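Local coordinates for protein magnesium-protoporphyrin O-methyltransferase (PDB 4QDJ) that transfers a methyl group from S-adenosylmethionine to magnesium-protoporphyrin IX, forming the monomethyl ester on the way to chlorophyll, at residues 64-69 / 83-88; 127-132 / 156-161; 162-167 / 223-228. One frame throughout, in Å; residues are numbered along the deposited sequence.

Interaction 1 (64-69 / 83-88); sequences LLVCDA and AGALVY
Leu65 and Leu86 meet methyl to methyl, CD1 of Leu65 lying 3.7 Å from CD1 of Leu86, with the two side chains crossing obliquely. Chi1 of -58° sets Leu86 CG beside the backbone N, and chi2 of -175° then carries CD1 out to Leu65. Tyr88 rises from the same face of the sheet: its ring turns an edge to Val66 O, which lies in the ring plane, while CE1 comes loosely against Leu65 CG. On the reverse face Val66 CG2 touches Ala85 CB at 4.2 Å, and Val87 stands next to Val66; Leu80 of helix 77-82 packs on both valines.

Between these two layers run two parallel strands. Leu86 N gives its hydrogen to Leu64 O at 2.8 Å. Val66 bonds in both directions, from its N to Leu86 O at 2.9 Å and, through its O, to Tyr88 N at 2.8 Å; the first of these is nearly straight, 172° at the hydrogen. Asp68 N closes the series on Tyr88 O at 2.9 Å.

Farther out, Gly84 ends helix 77-82 in a Schellman motif, with positive phi, and the chain turns there into strand 86-91, completing a beta-alpha-beta unit. Asp68 OD2 is hydrogen-bonded to Ser77 OG. The contact itself is thus backbone polarity paired off strand to strand with mainly apolar side chains on both faces, whereas the one charged group, at the end that approaches S-adenosylmethionine, is positioned by a hydroxyl from outside.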
ATOM      1  N   LEU A  64     -16.945  -0.236  -5.957  1.00 11.96           N
ATOM      2  CA  LEU A  64     -16.457   0.428  -4.751  1.00 11.93           C
ATOM      3  C   LEU A  64     -15.286   1.358  -5.059  1.00 10.59           C
ATOM      4  O   LEU A  64     -14.351   0.977  -5.763  1.00 10.70           O
ATOM      5  CB  LEU A  64     -16.034  -0.609  -3.710  1.00 12.54           C
ATOM      6  CG  LEU A  64     -15.794  -0.092  -2.291  1.00 13.81           C
ATOM      7  CD1 LEU A  64     -17.116   0.329  -1.657  1.00 15.81           C
ATOM      8  CD2 LEU A  64     -15.094  -1.144  -1.443  1.00 15.63           C
ATOM      9  N   LEU A  65     -15.333   2.575  -4.528  1.00 10.79           N
ATOM     10  CA  LEU A  65     -14.235   3.518  -4.720  1.00 11.73           C
ATOM     11  C   LEU A  65     -13.106   3.240  -3.739  1.00 11.40           C
ATOM     12  O   LEU A  65     -13.273   3.371  -2.525  1.00 12.31           O
ATOM     13  CB  LEU A  65     -14.713   4.966  -4.589  1.00 15.03           C
ATOM     14  CG  LEU A  65     -15.090   5.657  -5.902  1.00 20.63           C
ATOM     15  CD1 LEU A  65     -16.365   5.062  -6.477  0.68 19.53           C
ATOM     16  CD2 LEU A  65     -15.228   7.159  -5.703  1.00 25.02           C
ATOM     17  N   VAL A  66     -11.954   2.857  -4.281  1.00  9.95           N
ATOM     18  CA  VAL A  66     -10.808   2.461  -3.476  1.00  8.90           C
ATOM     19  C   VAL A  66      -9.575   3.279  -3.836  1.00  9.24           C
ATOM     20  O   VAL A  66      -9.233   3.421  -5.011  1.00 11.41           O
ATOM     21  CB  VAL A  66     -10.483   0.964  -3.678  1.00  9.55           C
ATOM     22  CG1 VAL A  66      -9.259   0.562  -2.864  1.00 10.58           C
ATOM     23  CG2 VAL A  66     -11.683   0.103  -3.313  1.00 10.49           C
ATOM     24  N   CYS A  67      -8.917   3.818  -2.817  1.00  7.45           N
ATOM     25  CA  CYS A  67      -7.634   4.486  -2.990  1.00  8.04           C
ATOM     26  C   CYS A  67      -6.520   3.542  -2.562  1.00  7.84           C
ATOM     27  O   CYS A  67      -6.524   3.043  -1.437  1.00  9.23           O
ATOM     28  CB  CYS A  67      -7.584   5.768  -2.154  1.00 10.00           C
ATOM     29  SG  CYS A  67      -5.961   6.574  -2.084  1.00 12.84           S
ATOM     30  N   ASP A  68      -5.580   3.286  -3.470  1.00  7.15           N
ATOM     31  CA  ASP A  68      -4.405   2.468  -3.180  1.00  7.42           C
ATOM     32  C   ASP A  68      -3.193   3.392  -3.122  1.00  8.77           C
ATOM     33  O   ASP A  68      -2.599   3.720  -4.150  1.00  9.15           O
ATOM     34  CB  ASP A  68      -4.229   1.400  -4.267  1.00  9.11           C
ATOM     35  CG  ASP A  68      -3.139   0.388  -3.944  1.00 10.72           C
ATOM     36  OD1 ASP A  68      -2.560   0.437  -2.838  1.00 13.75           O
ATOM     37  OD2 ASP A  68      -2.874  -0.479  -4.809  1.00 11.41           O
ATOM     38  N   ALA A  69      -2.847   3.824  -1.910  1.00  8.50           N
ATOM     39  CA  ALA A  69      -1.790   4.810  -1.702  1.00  9.10           C
ATOM     40  C   ALA A  69      -0.425   4.149  -1.531  1.00  8.99           C
ATOM     41  O   ALA A  69      -0.229   3.343  -0.623  1.00 11.40           O
ATOM     42  CB  ALA A  69      -2.115   5.672  -0.493  1.00 11.56           C
ATOM     43  N   ALA A  83     -11.646  -7.522  -9.807  1.00  7.78           N
ATOM     44  CA  ALA A  83     -12.831  -7.897  -9.040  1.00  7.97           C
ATOM     45  C   ALA A  83     -13.945  -6.854  -9.139  1.00  9.40           C
ATOM     46  O   ALA A  83     -15.004  -7.007  -8.527  1.00 12.42           O
ATOM     47  CB  ALA A  83     -12.461  -8.153  -7.584  1.00 10.07           C
ATOM     48  N   GLY A  84     -13.701  -5.791  -9.900  1.00  9.48           N
ATOM     49  CA  GLY A  84     -14.728  -4.799 -10.165  1.00  9.71           C
ATOM     50  C   GLY A  84     -14.628  -3.476  -9.422  1.00  9.07           C
ATOM     51  O   GLY A  84     -15.460  -2.592  -9.625  1.00 11.02           O
ATOM     52  N   ALA A  85     -13.624  -3.324  -8.566  1.00  7.70           N
ATOM     53  CA  ALA A  85     -13.469  -2.077  -7.817  1.00  7.84           C
ATOM     54  C   ALA A  85     -13.074  -0.926  -8.732  1.00  8.89           C
ATOM     55  O   ALA A  85     -12.460  -1.134  -9.778  1.00 10.19           O
ATOM     56  CB  ALA A  85     -12.442  -2.240  -6.708  1.00  7.92           C
ATOM     57  N   LEU A  86     -13.446   0.287  -8.336  1.00  8.42           N
ATOM     58  CA  LEU A  86     -12.975   1.489  -9.005  1.00 10.15           C
ATOM     59  C   LEU A  86     -11.743   1.960  -8.255  1.00  8.63           C
ATOM     60  O   LEU A  86     -11.849   2.591  -7.204  1.00  9.25           O
ATOM     61  CB  LEU A  86     -14.056   2.569  -9.004  1.00 13.16           C
ATOM     62  CG  LEU A  86     -15.367   2.144  -9.666  1.00 16.91           C
ATOM     63  CD1 LEU A  86     -16.344   3.308  -9.722  1.00 17.99           C
ATOM     64  CD2 LEU A  86     -15.101   1.582 -11.057  1.00 17.90           C
ATOM     65  N   VAL A  87     -10.577   1.628  -8.797  1.00  8.06           N
ATOM     66  CA  VAL A  87      -9.321   1.780  -8.077  1.00  8.46           C
ATOM     67  C   VAL A  87      -8.532   3.002  -8.527  1.00  8.88           C
ATOM     68  O   VAL A  87      -8.313   3.219  -9.721  1.00 10.36           O
ATOM     69  CB  VAL A  87      -8.434   0.527  -8.242  1.00  9.28           C
ATOM     70  CG1 VAL A  87      -7.131   0.688  -7.470  1.00  9.96           C
ATOM     71  CG2 VAL A  87      -9.184  -0.713  -7.783  1.00 10.78           C
ATOM     72  N   TYR A  88      -8.107   3.794  -7.550  1.00  8.07           N
ATOM     73  CA  TYR A  88      -7.275   4.958  -7.797  1.00  9.05           C
ATOM     74  C   TYR A  88      -5.947   4.730  -7.097  1.00  9.50           C
ATOM     75  O   TYR A  88      -5.835   4.899  -5.885  1.00 10.63           O
ATOM     76  CB  TYR A  88      -7.967   6.227  -7.285  1.00  9.49           C
ATOM     77  CG  TYR A  88      -9.260   6.526  -8.015  1.00 13.84           C
ATOM     78  CD1 TYR A  88     -10.404   5.773  -7.782  1.00 14.87           C
ATOM     79  CD2 TYR A  88      -9.330   7.548  -8.950  1.00 16.58           C
ATOM     80  CE1 TYR A  88     -11.580   6.032  -8.459  1.00 16.78           C
ATOM     81  CE2 TYR A  88     -10.500   7.811  -9.633  1.00 18.81           C
ATOM     82  CZ  TYR A  88     -11.623   7.055  -9.381  1.00 19.43           C
ATOM     83  OH  TYR A  88     -12.791   7.321 -10.058  1.00 23.19           O
TER

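Interaction 2 (127-132 / 156-161)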
ATOM      1  N   LYS A 127     -12.353  12.004  -1.838  1.00 15.42           N
ATOM      2  CA  LYS A 127     -12.915  11.104  -0.836  1.00 14.93           C
ATOM      3  C   LYS A 127     -13.171   9.717  -1.419  1.00 14.27           C
ATOM      4  O   LYS A 127     -13.611   9.583  -2.563  1.00 16.28           O
ATOM      5  CB  LYS A 127     -14.215  11.680  -0.269  1.00 17.91           C
ATOM      6  CG  LYS A 127     -14.057  13.013   0.454  1.00 21.17           C
ATOM      7  CD  LYS A 127     -13.259  12.863   1.741  1.00 22.90           C
ATOM      8  CE  LYS A 127     -13.201  14.174   2.512  0.65 24.19           C
ATOM      9  NZ  LYS A 127     -12.520  15.248   1.738  0.16 24.80           N
ATOM     10  N   TYR A 128     -12.897   8.691  -0.620  1.00 12.36           N
ATOM     11  CA  TYR A 128     -13.055   7.304  -1.039  1.00 10.81           C
ATOM     12  C   TYR A 128     -13.803   6.531   0.032  1.00 12.78           C
ATOM     13  O   TYR A 128     -13.762   6.897   1.205  1.00 14.78           O
ATOM     14  CB  TYR A 128     -11.682   6.658  -1.229  1.00  9.92           C
ATOM     15  CG  TYR A 128     -10.819   7.332  -2.263  1.00  9.29           C
ATOM     16  CD1 TYR A 128     -10.002   8.404  -1.925  1.00 10.30           C
ATOM     17  CD2 TYR A 128     -10.814   6.893  -3.580  1.00 10.49           C
ATOM     18  CE1 TYR A 128      -9.213   9.024  -2.875  1.00 11.17           C
ATOM     19  CE2 TYR A 128     -10.031   7.503  -4.532  1.00 11.16           C
ATOM     20  CZ  TYR A 128      -9.230   8.565  -4.177  1.00 12.80           C
ATOM     21  OH  TYR A 128      -8.450   9.170  -5.134  1.00 15.89           O
ATOM     22  N   ASP A 129     -14.478   5.456  -0.359  1.00 10.41           N
ATOM     23  CA  ASP A 129     -15.056   4.558   0.632  1.00 10.31           C
ATOM     24  C   ASP A 129     -13.932   3.913   1.429  1.00  9.69           C
ATOM     25  O   ASP A 129     -13.938   3.923   2.660  1.00 10.76           O
ATOM     26  CB  ASP A 129     -15.900   3.466  -0.025  1.00 11.95           C
ATOM     27  CG  ASP A 129     -16.412   2.447   0.981  1.00 14.53           C
ATOM     28  OD1 ASP A 129     -15.683   1.476   1.282  1.00 14.82           O
ATOM     29  OD2 ASP A 129     -17.543   2.619   1.480  1.00 17.65           O
ATOM     30  N   THR A 130     -12.964   3.358   0.706  1.00  8.17           N
ATOM     31  CA  THR A 130     -11.878   2.605   1.315  1.00  8.80           C
ATOM     32  C   THR A 130     -10.523   3.129   0.855  1.00  8.69           C
ATOM     33  O   THR A 130     -10.290   3.320  -0.338  1.00  9.42           O
ATOM     34  CB  THR A 130     -12.000   1.104   0.970  1.00  9.08           C
ATOM     35  OG1 THR A 130     -13.169   0.566   1.601  1.00  9.34           O
ATOM     36  CG2 THR A 130     -10.779   0.331   1.442  1.00  9.25           C
ATOM     37  N   VAL A 131      -9.642   3.379   1.816  1.00  7.32           N
ATOM     38  CA  VAL A 131      -8.274   3.781   1.523  1.00  7.83           C
ATOM     39  C   VAL A 131      -7.340   2.690   2.031  1.00  8.05           C
ATOM     40  O   VAL A 131      -7.498   2.201   3.150  1.00  8.93           O
ATOM     41  CB  VAL A 131      -7.930   5.132   2.182  1.00  8.02           C
ATOM     42  CG1 VAL A 131      -6.482   5.512   1.911  1.00  9.30           C
ATOM     43  CG2 VAL A 131      -8.870   6.216   1.676  1.00  9.51           C
ATOM     44  N   ILE A 132      -6.385   2.292   1.197  1.00  6.48           N
ATOM     45  CA  ILE A 132      -5.477   1.205   1.543  1.00  6.94           C
ATOM     46  C   ILE A 132      -4.024   1.637   1.383  1.00  8.51           C
ATOM     47  O   ILE A 132      -3.657   2.257   0.387  1.00 10.53           O
ATOM     48  CB  ILE A 132      -5.732  -0.044   0.670  1.00  6.70           C
ATOM     49  CG1 ILE A 132      -7.216  -0.424   0.693  1.00  7.80           C
ATOM     50  CG2 ILE A 132      -4.869  -1.212   1.136  1.00  7.96           C
ATOM     51  CD1 ILE A 132      -7.557  -1.587  -0.214  1.00  9.21           C
ATOM     52  N   ALA A 156     -10.699   8.874   3.792  1.00 12.84           N
ATOM     53  CA  ALA A 156     -11.526   7.678   3.931  1.00 13.41           C
ATOM     54  C   ALA A 156     -12.891   7.969   4.542  1.00 13.94           C
ATOM     55  O   ALA A 156     -12.996   8.295   5.724  1.00 14.61           O
ATOM     56  CB  ALA A 156     -10.795   6.627   4.756  1.00 14.10           C
ATOM     57  N   ASP A 157     -13.937   7.834   3.731  1.00 13.69           N
ATOM     58  CA  ASP A 157     -15.302   8.000   4.215  1.00 15.11           C
ATOM     59  C   ASP A 157     -15.669   6.919   5.226  1.00 14.74           C
ATOM     60  O   ASP A 157     -16.401   7.178   6.181  1.00 16.48           O
ATOM     61  CB  ASP A 157     -16.299   7.967   3.055  1.00 16.06           C
ATOM     62  CG  ASP A 157     -16.267   9.229   2.217  1.00 20.11           C
ATOM     63  OD1 ASP A 157     -15.805  10.273   2.724  0.47 20.18           O
ATOM     64  OD2 ASP A 157     -16.716   9.177   1.052  0.62 19.80           O
ATOM     65  N   ARG A 158     -15.163   5.708   5.015  1.00 12.93           N
ATOM     66  CA  ARG A 158     -15.584   4.578   5.837  1.00 13.99           C
ATOM     67  C   ARG A 158     -14.448   3.710   6.374  1.00 12.62           C
ATOM     68  O   ARG A 158     -14.467   3.311   7.539  1.00 13.83           O
ATOM     69  CB  ARG A 158     -16.576   3.702   5.067  1.00 16.13           C
ATOM     70  CG  ARG A 158     -17.259   2.651   5.927  1.00 19.56           C
ATOM     71  CD  ARG A 158     -18.252   1.836   5.117  1.00 22.27           C
ATOM     72  NE  ARG A 158     -17.593   1.107   4.039  1.00 24.07           N
ATOM     73  CZ  ARG A 158     -17.095  -0.119   4.164  1.00 25.02           C
ATOM     74  NH1 ARG A 158     -17.183  -0.759   5.323  1.00 26.50           N
ATOM     75  NH2 ARG A 158     -16.509  -0.706   3.130  1.00 23.48           N
ATOM     76  N   ARG A 159     -13.461   3.413   5.537  1.00 11.26           N
ATOM     77  CA  ARG A 159     -12.492   2.382   5.890  1.00 10.21           C
ATOM     78  C   ARG A 159     -11.053   2.704   5.493  1.00  9.86           C
ATOM     79  O   ARG A 159     -10.792   3.206   4.400  1.00 10.18           O
ATOM     80  CB  ARG A 159     -12.924   1.040   5.287  1.00  9.95           C
ATOM     81  CG  ARG A 159     -11.923  -0.084   5.479  1.00 10.16           C
ATOM     82  CD  ARG A 159     -12.506  -1.424   5.070  1.00 11.47           C
ATOM     83  NE  ARG A 159     -13.018  -1.411   3.703  1.00 11.34           N
ATOM     84  CZ  ARG A 159     -13.572  -2.461   3.104  1.00 12.11           C
ATOM     85  NH1 ARG A 159     -13.687  -3.612   3.754  1.00 12.29           N
ATOM     86  NH2 ARG A 159     -14.016  -2.358   1.859  1.00 13.28           N
ATOM     87  N   LEU A 160     -10.129   2.407   6.403  1.00  9.49           N
ATOM     88  CA  LEU A 160      -8.702   2.541   6.148  1.00  9.61           C
ATOM     89  C   LEU A 160      -8.013   1.221   6.480  1.00 10.20           C
ATOM     90  O   LEU A 160      -8.151   0.704   7.586  1.00 12.96           O
ATOM     91  CB  LEU A 160      -8.118   3.673   6.997  1.00 12.30           C
ATOM     92  CG  LEU A 160      -6.612   3.940   6.911  1.00 13.91           C
ATOM     93  CD1 LEU A 160      -6.180   4.196   5.472  1.00 15.25           C
ATOM     94  CD2 LEU A 160      -6.234   5.113   7.804  1.00 16.18           C
ATOM     95  N   ILE A 161      -7.290   0.666   5.512  1.00  7.67           N
ATOM     96  CA  ILE A 161      -6.547  -0.568   5.732  1.00  7.72           C
ATOM     97  C   ILE A 161      -5.053  -0.282   5.637  1.00  7.84           C
ATOM     98  O   ILE A 161      -4.599   0.321   4.668  1.00  8.86           O
ATOM     99  CB  ILE A 161      -6.942  -1.650   4.711  1.00  8.28           C
ATOM    100  CG1 ILE A 161      -8.399  -2.065   4.925  1.00  9.45           C
ATOM    101  CG2 ILE A 161      -6.023  -2.860   4.821  1.00  8.94           C
ATOM    102  CD1 ILE A 161      -8.967  -2.900   3.800  1.00  9.74           C
TER
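Thr130, Val131 and Ile132 pair with Arg159, Leu160 and Ile161 in parallel strands 14° apart, preceded by a beta bulge where Asp129 O accepts from both Arg158 N and Arg159 N. At the bulge Arg158 grips the Asp129 carboxylate side-on in a salt bridge: NE reaches OD2 at 3.0 Å, almost straight at 172°, and NH2 reaches the syn lone pair of OD1, also at 3.0 Å. Thr130 OG1, set beside its backbone N by chi1 of -67°, donates to Asp129 OD1 on the anti side at 2.7 Å. The same hydroxyl receives two bonds from Arg159, from NE at 2.9 Å and NH2 at 3.1 Å, both in the guanidinium plane. Arg159 NH1 forms a salt bridge with Asp58, and Arg158 NH2 lies over one face of the Arg159 guanidinium, displaced toward its rim.

On the opposite face the contact is apolar. Val131 CG2 meets Ala156 CB at 3.7 Å and CG1 meets Leu160 CD1 at 3.8 Å, under helix 142-155.

Thr130 OG1 bridges the two groups, giving its proton to Asp129 OD1 and accepting from Arg159, and the nearby carboxylates would probably ease the crowding of two positive guanidinium groups.

Interaction 3 (162-167 / 223-228); sequences LSFAPK and RILEAV
Phe164 and Arg223 are joined first through their backbones: Arg223 N gives a hydrogen bond to Phe164 O at 2.8 Å, and Phe164 N one to Arg223 O at 3.0 Å. Two residues along, Leu162 N binds Leu225 O at 3.0 Å and Leu225 N binds Leu162 O at 2.9 Å. The strands run antiparallel, at 158°, and Ser163 with Ile224 forms the non-hydrogen-bonded pair between these two hydrogen-bonded pairs. There the Ser163 CA-H points at Arg223 O, with 3.1 Å from CA to O.

The aromatic contacts centre on Phe164. A CH-pi contact lies over one ring face, Arg223 CB standing 4.2 Å from the Phe164 ring centroid and 16° off the normal. Arg223 CG also lies 3.7 Å from Phe164 CZ. Leu225 comes to the ring edge, its CD1 being 3.8 Å from Phe164 CE1, and Ile198 of helix 195-204 packs on Phe164 as well. An alanine at Phe164 would probably open a gap beside Leu225 and Ile198 and leave the CB and CG of Arg223 without the ring they lie against.

Among polar side chains, Arg223 carries its charge past the ring to a salt bridge with Glu195. Ser163 OG, on the other face of the sheet, is hydrogen-bonded to Asp135.

Helix 195-204 also packs on Leu162 and Leu225, while helix 35-58 packs on Ile224. The antiparallel pairing of 159-164 with 221-229 is characteristic of the class I methyltransferase fold, whose seven-stranded sheet, ordered 3-2-1-4-5-7-6, has strand 221-229 inserted between 159-164 and 207-216.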
ATOM      1  N   LEU A 162      -4.304  -0.700   6.653  1.00  7.78           N
ATOM      2  CA  LEU A 162      -2.867  -0.449   6.713  1.00  9.09           C
ATOM      3  C   LEU A 162      -2.106  -1.732   6.999  1.00  8.03           C
ATOM      4  O   LEU A 162      -2.622  -2.634   7.656  1.00  9.26           O
ATOM      5  CB  LEU A 162      -2.539   0.539   7.836  1.00 12.59           C
ATOM      6  CG  LEU A 162      -3.234   1.895   7.900  1.00 14.01           C
ATOM      7  CD1 LEU A 162      -2.841   2.610   9.184  1.00 14.23           C
ATOM      8  CD2 LEU A 162      -2.885   2.736   6.683  1.00 15.47           C
ATOM      9  N   SER A 163      -0.870  -1.808   6.519  1.00  8.77           N
ATOM     10  CA  SER A 163       0.040  -2.847   6.981  1.00  9.81           C
ATOM     11  C   SER A 163       1.378  -2.232   7.378  1.00 11.50           C
ATOM     12  O   SER A 163       1.793  -1.209   6.832  1.00 14.20           O
ATOM     13  CB  SER A 163       0.219  -3.958   5.942  1.00 11.03           C
ATOM     14  OG  SER A 163       0.967  -3.513   4.828  1.00 12.46           O
ATOM     15  N   PHE A 164       2.038  -2.856   8.346  1.00 10.37           N
ATOM     16  CA  PHE A 164       3.298  -2.350   8.863  1.00 11.33           C
ATOM     17  C   PHE A 164       4.080  -3.488   9.498  1.00 10.41           C
ATOM     18  O   PHE A 164       3.515  -4.533   9.819  1.00 10.69           O
ATOM     19  CB  PHE A 164       3.052  -1.235   9.888  1.00 11.34           C
ATOM     20  CG  PHE A 164       2.262  -1.676  11.093  1.00 13.05           C
ATOM     21  CD1 PHE A 164       0.877  -1.735  11.051  1.00 13.03           C
ATOM     22  CD2 PHE A 164       2.904  -2.023  12.273  1.00 13.51           C
ATOM     23  CE1 PHE A 164       0.148  -2.140  12.155  1.00 13.48           C
ATOM     24  CE2 PHE A 164       2.181  -2.428  13.382  1.00 13.97           C
ATOM     25  CZ  PHE A 164       0.801  -2.486  13.322  1.00 14.91           C
ATOM     26  N   ALA A 165       5.382  -3.287   9.665  1.00 12.42           N
ATOM     27  CA  ALA A 165       6.209  -4.241  10.387  1.00 14.17           C
ATOM     28  C   ALA A 165       6.119  -3.918  11.869  1.00 16.92           C
ATOM     29  O   ALA A 165       6.514  -2.833  12.291  1.00 18.52           O
ATOM     30  CB  ALA A 165       7.646  -4.162   9.912  1.00 15.94           C
ATOM     31  N   PRO A 166       5.588  -4.854  12.667  1.00 19.49           N
ATOM     32  CA  PRO A 166       5.396  -4.589  14.096  1.00 21.99           C
ATOM     33  C   PRO A 166       6.714  -4.532  14.865  1.00 27.37           C
ATOM     34  O   PRO A 166       7.651  -5.269  14.556  1.00 26.18           O
ATOM     35  CB  PRO A 166       4.547  -5.777  14.559  1.00 23.56           C
ATOM     36  CG  PRO A 166       4.867  -6.865  13.601  1.00 23.02           C
ATOM     37  CD  PRO A 166       5.112  -6.194  12.279  1.00 20.35           C
ATOM     38  N   LYS A 167       6.775  -3.650  15.857  1.00 33.30           N
ATOM     39  CA  LYS A 167       7.980  -3.480  16.658  1.00 46.15           C
ATOM     40  C   LYS A 167       8.051  -4.519  17.769  1.00 45.62           C
ATOM     41  O   LYS A 167       8.238  -4.178  18.936  1.00 46.19           O
ATOM     42  CB  LYS A 167       8.033  -2.071  17.251  1.00 60.53           C
ATOM     43  N   ARG A 223       1.933  -6.856   9.656  1.00  9.21           N
ATOM     44  CA  ARG A 223       0.715  -6.813  10.452  1.00  8.35           C
ATOM     45  C   ARG A 223      -0.316  -5.979   9.703  1.00  8.70           C
ATOM     46  O   ARG A 223      -0.030  -4.855   9.302  1.00 10.08           O
ATOM     47  CB  ARG A 223       1.015  -6.187  11.814  1.00  8.81           C
ATOM     48  CG  ARG A 223      -0.193  -5.992  12.709  1.00 10.00           C
ATOM     49  CD  ARG A 223      -0.790  -7.316  13.158  1.00 10.93           C
ATOM     50  NE  ARG A 223      -1.682  -7.127  14.298  1.00 10.51           N
ATOM     51  CZ  ARG A 223      -2.800  -7.815  14.503  1.00  8.81           C
ATOM     52  NH1 ARG A 223      -3.180  -8.747  13.639  1.00  7.98           N
ATOM     53  NH2 ARG A 223      -3.544  -7.566  15.574  1.00  9.77           N
ATOM     54  N   ILE A 224      -1.510  -6.529   9.510  1.00  8.02           N
ATOM     55  CA  ILE A 224      -2.546  -5.854   8.734  1.00  7.80           C
ATOM     56  C   ILE A 224      -3.711  -5.447   9.629  1.00  7.31           C
ATOM     57  O   ILE A 224      -4.243  -6.269  10.369  1.00  8.79           O
ATOM     58  CB  ILE A 224      -3.078  -6.766   7.609  1.00  8.51           C
ATOM     59  CG1 ILE A 224      -1.924  -7.489   6.912  1.00 11.63           C
ATOM     60  CG2 ILE A 224      -3.902  -5.963   6.609  1.00  9.15           C
ATOM     61  CD1 ILE A 224      -2.370  -8.600   5.985  1.00 13.28           C
ATOM     62  N   LEU A 225      -4.098  -4.177   9.564  1.00  8.47           N
ATOM     63  CA  LEU A 225      -5.238  -3.684  10.332  1.00  7.30           C
ATOM     64  C   LEU A 225      -6.302  -3.101   9.416  1.00  8.60           C
ATOM     65  O   LEU A 225      -6.002  -2.276   8.553  1.00  9.95           O
ATOM     66  CB  LEU A 225      -4.799  -2.607  11.327  1.00  8.91           C
ATOM     67  CG  LEU A 225      -3.744  -2.983  12.367  1.00  9.90           C
ATOM     68  CD1 LEU A 225      -3.426  -1.786  13.251  1.00 11.44           C
ATOM     69  CD2 LEU A 225      -4.209  -4.164  13.204  1.00 11.63           C
ATOM     70  N   GLU A 226      -7.542  -3.535   9.609  1.00  7.64           N
ATOM     71  CA  GLU A 226      -8.683  -2.901   8.966  1.00  7.20           C
ATOM     72  C   GLU A 226      -9.320  -1.962   9.974  1.00  8.84           C
ATOM     73  O   GLU A 226      -9.746  -2.390  11.047  1.00 10.66           O
ATOM     74  CB  GLU A 226      -9.708  -3.942   8.511  1.00  8.77           C
ATOM     75  CG  GLU A 226     -10.958  -3.338   7.888  1.00  9.70           C
ATOM     76  CD  GLU A 226     -12.034  -4.370   7.611  1.00 11.29           C
ATOM     77  OE1 GLU A 226     -12.252  -5.251   8.469  1.00 11.63           O
ATOM     78  OE2 GLU A 226     -12.661  -4.306   6.534  1.00 13.66           O
ATOM     79  N   ALA A 227      -9.364  -0.678   9.636  1.00  9.05           N
ATOM     80  CA  ALA A 227      -9.957   0.322  10.510  1.00 10.51           C
ATOM     81  C   ALA A 227     -11.225   0.874   9.875  1.00 10.90           C
ATOM     82  O   ALA A 227     -11.258   1.167   8.679  1.00 10.94           O
ATOM     83  CB  ALA A 227      -8.965   1.440  10.789  1.00 12.40           C
ATOM     84  N   VAL A 228     -12.272   1.005  10.678  1.00 11.73           N
ATOM     85  CA  VAL A 228     -13.552   1.502  10.189  0.66 13.34           C
ATOM     86  C   VAL A 228     -13.994   2.729  10.983  1.00 15.12           C
ATOM     87  O   VAL A 228     -13.877   2.761  12.211  1.00 16.09           O
ATOM     88  CB  VAL A 228     -14.637   0.402  10.243  0.66 15.21           C
ATOM     89  CG1 VAL A 228     -16.011   0.974   9.928  0.66 18.83           C
ATOM     90  CG2 VAL A 228     -14.290  -0.727   9.280  0.66 12.55           C
TER

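The three contacts follow one another across a single sheet. Interaction 1 passes to interaction 2 through strands 65-69 and 130-133, where Cys67 O and Ile132 N, 2.7 Å apart, probably form a hydrogen bond. Interactions 2 and 3 share strand 159-164; Leu160 O lies 2.8 Å from Ala227 N, and Arg159 NH1 makes a salt bridge to Glu226 OE2 at 3.0 Å. Interactions 1 and 3 do not touch, their centres being about 19 Å apart. All three approach bound S-adenosylmethionine: the side chains of Asp68, Ile132 and Ser163 lie about 5, 7 and 6 Å from it, as expected in a fold where the C-terminal ends of the parallel strands border the cofactor pocket.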